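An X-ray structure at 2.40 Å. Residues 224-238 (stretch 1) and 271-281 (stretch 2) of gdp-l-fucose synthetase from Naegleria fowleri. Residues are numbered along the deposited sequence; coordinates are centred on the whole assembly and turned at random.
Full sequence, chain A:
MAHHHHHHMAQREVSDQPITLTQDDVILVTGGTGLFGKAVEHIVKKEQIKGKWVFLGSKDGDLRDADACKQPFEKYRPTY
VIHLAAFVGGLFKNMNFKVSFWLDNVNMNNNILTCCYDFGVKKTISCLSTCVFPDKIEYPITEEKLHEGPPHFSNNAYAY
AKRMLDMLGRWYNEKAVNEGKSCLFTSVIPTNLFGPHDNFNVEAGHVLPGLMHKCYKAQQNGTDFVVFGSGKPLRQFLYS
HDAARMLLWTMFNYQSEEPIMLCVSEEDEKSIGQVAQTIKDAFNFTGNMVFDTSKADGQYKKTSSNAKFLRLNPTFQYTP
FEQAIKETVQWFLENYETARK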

# COMPACT_ATOMS: atom_id res chain seq x y z
N ASP A 224 -35.83 17.75 20.69
CA ASP A 224 -35.17 18.72 19.84
C ASP A 224 -34.29 17.99 18.83
O ASP A 224 -33.78 16.90 19.10
CB ASP A 224 -34.33 19.70 20.66
CG ASP A 224 -35.17 20.72 21.40
OD1 ASP A 224 -36.42 20.67 21.31
OD2 ASP A 224 -34.58 21.58 22.09
N PHE A 225 -34.19 18.57 17.64
CA PHE A 225 -33.28 18.12 16.59
C PHE A 225 -31.90 18.70 16.89
O PHE A 225 -31.71 19.92 16.81
CB PHE A 225 -33.81 18.57 15.24
CG PHE A 225 -33.00 18.10 14.05
CD1 PHE A 225 -32.16 17.00 14.14
CD2 PHE A 225 -33.06 18.79 12.84
CE1 PHE A 225 -31.43 16.60 13.05
CE2 PHE A 225 -32.33 18.39 11.75
CZ PHE A 225 -31.51 17.29 11.86
N VAL A 226 -30.95 17.85 17.27
CA VAL A 226 -29.64 18.30 17.74
C VAL A 226 -28.59 17.99 16.68
O VAL A 226 -28.42 16.83 16.29
CB VAL A 226 -29.26 17.65 19.08
CG1 VAL A 226 -27.91 18.18 19.55
CG2 VAL A 226 -30.37 17.87 20.13
N VAL A 227 -27.85 19.01 16.26
CA VAL A 227 -26.75 18.89 15.30
C VAL A 227 -25.44 19.13 16.03
O VAL A 227 -25.28 20.15 16.71
CB VAL A 227 -26.91 19.90 14.15
CG1 VAL A 227 -25.89 19.65 13.05
CG2 VAL A 227 -28.34 19.88 13.60
N PHE A 228 -24.48 18.23 15.85
CA PHE A 228 -23.18 18.43 16.49
C PHE A 228 -22.44 19.56 15.79
O PHE A 228 -22.62 19.80 14.60
CB PHE A 228 -22.34 17.16 16.47
CG PHE A 228 -22.87 16.06 17.34
CD1 PHE A 228 -23.71 16.35 18.41
CD2 PHE A 228 -22.53 14.74 17.10
CE1 PHE A 228 -24.20 15.34 19.21
CE2 PHE A 228 -23.02 13.73 17.90
CZ PHE A 228 -23.85 14.03 18.95
N GLY A 229 -21.61 20.27 16.55
CA GLY A 229 -20.86 21.37 15.99
C GLY A 229 -21.71 22.63 15.80
O GLY A 229 -22.91 22.67 16.08
N SER A 230 -21.02 23.69 15.38
CA SER A 230 -21.66 24.98 15.11
C SER A 230 -22.57 24.94 13.88
O SER A 230 -23.52 25.73 13.78
CB SER A 230 -20.60 26.06 14.91
OG SER A 230 -19.76 25.74 13.80
N GLY A 231 -22.25 24.12 12.89
CA GLY A 231 -23.05 24.10 11.69
C GLY A 231 -22.40 24.83 10.53
O GLY A 231 -22.92 24.78 9.42
N LYS A 232 -21.27 25.51 10.77
CA LYS A 232 -20.74 26.36 9.71
C LYS A 232 -19.74 25.69 8.78
O LYS A 232 -19.50 26.24 7.71
CB LYS A 232 -20.08 27.60 10.34
N PRO A 233 -19.23 24.47 9.06
CA PRO A 233 -18.36 23.82 8.07
C PRO A 233 -19.06 23.58 6.74
O PRO A 233 -20.26 23.29 6.69
CB PRO A 233 -17.97 22.51 8.75
CG PRO A 233 -17.98 22.85 10.18
CD PRO A 233 -19.12 23.77 10.36
N LEU A 234 -18.31 23.76 5.66
CA LEU A 234 -18.80 23.63 4.29
C LEU A 234 -18.40 22.28 3.72
O LEU A 234 -17.24 21.87 3.85
CB LEU A 234 -18.24 24.76 3.41
CG LEU A 234 -18.73 26.17 3.70
CD1 LEU A 234 -17.83 27.19 3.03
CD2 LEU A 234 -20.15 26.33 3.20
N ARG A 235 -19.35 21.59 3.10
CA ARG A 235 -19.09 20.29 2.52
C ARG A 235 -19.77 20.18 1.16
O ARG A 235 -20.76 20.85 0.89
CB ARG A 235 -19.60 19.15 3.41
CG ARG A 235 -18.86 19.00 4.73
CD ARG A 235 -17.35 18.82 4.53
NE ARG A 235 -16.68 18.72 5.82
CZ ARG A 235 -16.00 19.71 6.39
NH1 ARG A 235 -15.87 20.88 5.79
NH2 ARG A 235 -15.42 19.51 7.57
N GLN A 236 -19.21 19.33 0.31
CA GLN A 236 -19.80 18.97 -0.97
C GLN A 236 -20.56 17.65 -0.81
O GLN A 236 -19.99 16.68 -0.29
CB GLN A 236 -18.71 18.84 -2.03
CG GLN A 236 -18.27 20.16 -2.64
CD GLN A 236 -16.83 20.13 -3.15
OE1 GLN A 236 -15.95 19.50 -2.56
NE2 GLN A 236 -16.60 20.76 -4.29
N PHE A 237 -21.83 17.62 -1.22
CA PHE A 237 -22.69 16.44 -1.06
C PHE A 237 -23.24 16.03 -2.41
O PHE A 237 -23.84 16.85 -3.11
CB PHE A 237 -23.87 16.71 -0.10
CG PHE A 237 -23.46 16.94 1.33
CD1 PHE A 237 -23.14 15.87 2.16
CD2 PHE A 237 -23.36 18.23 1.84
CE1 PHE A 237 -22.77 16.08 3.47
CE2 PHE A 237 -22.98 18.45 3.15
CZ PHE A 237 -22.67 17.37 3.96
N LEU A 238 -23.08 14.76 -2.76
CA LEU A 238 -23.49 14.26 -4.07
C LEU A 238 -24.59 13.23 -3.90
O LEU A 238 -24.39 12.21 -3.23
CB LEU A 238 -22.30 13.65 -4.84
CG LEU A 238 -22.59 13.19 -6.27
CD1 LEU A 238 -23.11 14.38 -7.12
CD2 LEU A 238 -21.34 12.58 -6.89
N SER A 271 -23.48 24.39 3.81
CA SER A 271 -23.01 24.32 5.18
C SER A 271 -23.73 23.20 5.92
O SER A 271 -24.82 22.76 5.53
CB SER A 271 -23.23 25.65 5.89
OG SER A 271 -24.52 25.70 6.46
N ILE A 272 -23.13 22.74 7.01
CA ILE A 272 -23.73 21.64 7.75
C ILE A 272 -25.10 22.05 8.30
O ILE A 272 -26.03 21.24 8.35
CB ILE A 272 -22.77 21.13 8.84
CG1 ILE A 272 -21.83 20.09 8.22
CG2 ILE A 272 -23.53 20.50 10.01
CD1 ILE A 272 -20.62 19.74 9.09
N GLY A 273 -25.22 23.30 8.75
CA GLY A 273 -26.52 23.80 9.16
C GLY A 273 -27.51 23.87 8.02
O GLY A 273 -28.69 23.56 8.19
N GLN A 274 -27.05 24.28 6.83
CA GLN A 274 -27.94 24.32 5.66
C GLN A 274 -28.51 22.94 5.35
O GLN A 274 -29.69 22.80 5.02
CB GLN A 274 -27.19 24.84 4.44
CG GLN A 274 -27.17 26.33 4.25
CD GLN A 274 -26.38 26.72 3.00
OE1 GLN A 274 -25.19 26.43 2.87
NE2 GLN A 274 -27.05 27.38 2.07
N VAL A 275 -27.67 21.91 5.46
CA VAL A 275 -28.12 20.54 5.26
C VAL A 275 -29.15 20.19 6.33
O VAL A 275 -30.22 19.64 6.04
CB VAL A 275 -26.91 19.59 5.29
CG1 VAL A 275 -27.35 18.14 5.29
CG2 VAL A 275 -25.98 19.88 4.11
N ALA A 276 -28.86 20.55 7.58
CA ALA A 276 -29.76 20.26 8.69
C ALA A 276 -31.11 20.94 8.50
O ALA A 276 -32.16 20.35 8.81
CB ALA A 276 -29.09 20.68 10.00
N GLN A 277 -31.11 22.20 8.03
CA GLN A 277 -32.37 22.91 7.78
C GLN A 277 -33.17 22.26 6.66
O GLN A 277 -34.39 22.11 6.76
CB GLN A 277 -32.08 24.37 7.44
CG GLN A 277 -33.33 25.20 7.25
CD GLN A 277 -34.15 25.31 8.52
OE1 GLN A 277 -33.60 25.28 9.62
NE2 GLN A 277 -35.46 25.43 8.38
N THR A 278 -32.49 21.86 5.58
CA THR A 278 -33.17 21.20 4.48
C THR A 278 -33.79 19.89 4.94
O THR A 278 -34.90 19.54 4.54
CB THR A 278 -32.18 20.92 3.35
OG1 THR A 278 -31.42 22.09 3.10
CG2 THR A 278 -32.90 20.50 2.07
N ILE A 279 -33.07 19.16 5.79
CA ILE A 279 -33.59 17.94 6.37
C ILE A 279 -34.76 18.26 7.27
O ILE A 279 -35.80 17.59 7.23
CB ILE A 279 -32.48 17.20 7.14
CG1 ILE A 279 -31.43 16.66 6.16
CG2 ILE A 279 -33.08 16.13 8.05
CD1 ILE A 279 -30.23 16.02 6.84
N LYS A 280 -34.62 19.32 8.07
CA LYS A 280 -35.71 19.74 8.95
C LYS A 280 -36.97 20.01 8.13
O LYS A 280 -38.03 19.43 8.41
CB LYS A 280 -35.28 20.97 9.75
CG LYS A 280 -36.41 21.54 10.59
CD LYS A 280 -36.04 22.82 11.32
CE LYS A 280 -37.31 23.51 11.81
NZ LYS A 280 -37.07 24.39 12.97
N ASP A 281 -36.85 20.82 7.07
CA ASP A 281 -38.02 21.20 6.29
C ASP A 281 -38.53 20.11 5.37
O ASP A 281 -39.64 20.26 4.83
CB ASP A 281 -37.71 22.44 5.44
CG ASP A 281 -37.38 23.65 6.26
OD1 ASP A 281 -37.96 23.80 7.36
OD2 ASP A 281 -36.54 24.45 5.81

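What fastens the start of the helix to the loop of the first stretch? Two backbone amides in the helix's first turn, which have no partners within the helix itself, donate to carbonyls of the loop. Gly273 N gives a nearly straight hydrogen bond to Gly231 O at 2.8 Å, and Ile272 N gives one to Pro233 O at 2.9 Å, with a more bent angle of 139°. Ser271 OG adds a weak hydrogen bond to Gly231 O at 3.5 Å. Ser271, just before the helix, forms an antiparallel bridge of the non-hydrogen-bonded kind with Leu234. A CA-H...O contact joins Ser271 CA to Pro233 O at 3.3 Å.

What does Ser271 do at the start of the helix? It occupies the N-cap position, where its short hydroxyl side chain can reach forward to the otherwise free amide of Gln274: Gln274 N donates to Ser271 OG at 2.9 Å. The exchange is reciprocal, since Ser271 N donates to Gln274 OE1 at 2.8 Å. The cap serves Gln274 N, while the amides of Ile272 and Gly273 find their acceptors in the loop.

What is special where the backbones come closest? The CA atoms of Gly231 and Gly273 lie 4.3 Å apart. A CB on Gly231 would sit 3.6 Å from Gly273 N, and at its phi/psi of 103/-7 it would also be jammed against the carbonyl O of Ser230, so the conformation itself calls for glycine. On the helix side, a CB on Gly273 would lie 3.5 Å from Gly231 O, near the acceptor that the Gly273 amide uses.

What packs the helix against the strand beyond these bonds? Strand 225-228 and the helix run nearly antiparallel, at 159°, with their axes 9.9 Å apart at closest approach. Phe225 and Val227, alternate strand residues, both point toward the helix and are buried. Val227 CG1 meets Ile272 CG2 at 3.9 Å, while Val227 CG2 meets Ala276 CB at 3.8 Å; the CA atoms of Val227 and Ala276 are 7.4 Å apart, and the one-carbon side chain of Ala276 fits that gap in contact with the valine. The Phe225 ring has Ala276 O and Lys280 CB at its edge, with Phe225 CE2 3.5 Å from Ala276 O; Phe225 CZ lies 4.3 Å from Ile279 CG2.

Where else do apolar side chains close the contact? Ile272, the residue most covered by the opposing stretch, also sets CD1 against Pro233 CB at 3.8 Å. Phe237 CE2 touches Val275 CG2 at 3.5 Å. Altogether, the two stretches bury 590 Å², both sides summed.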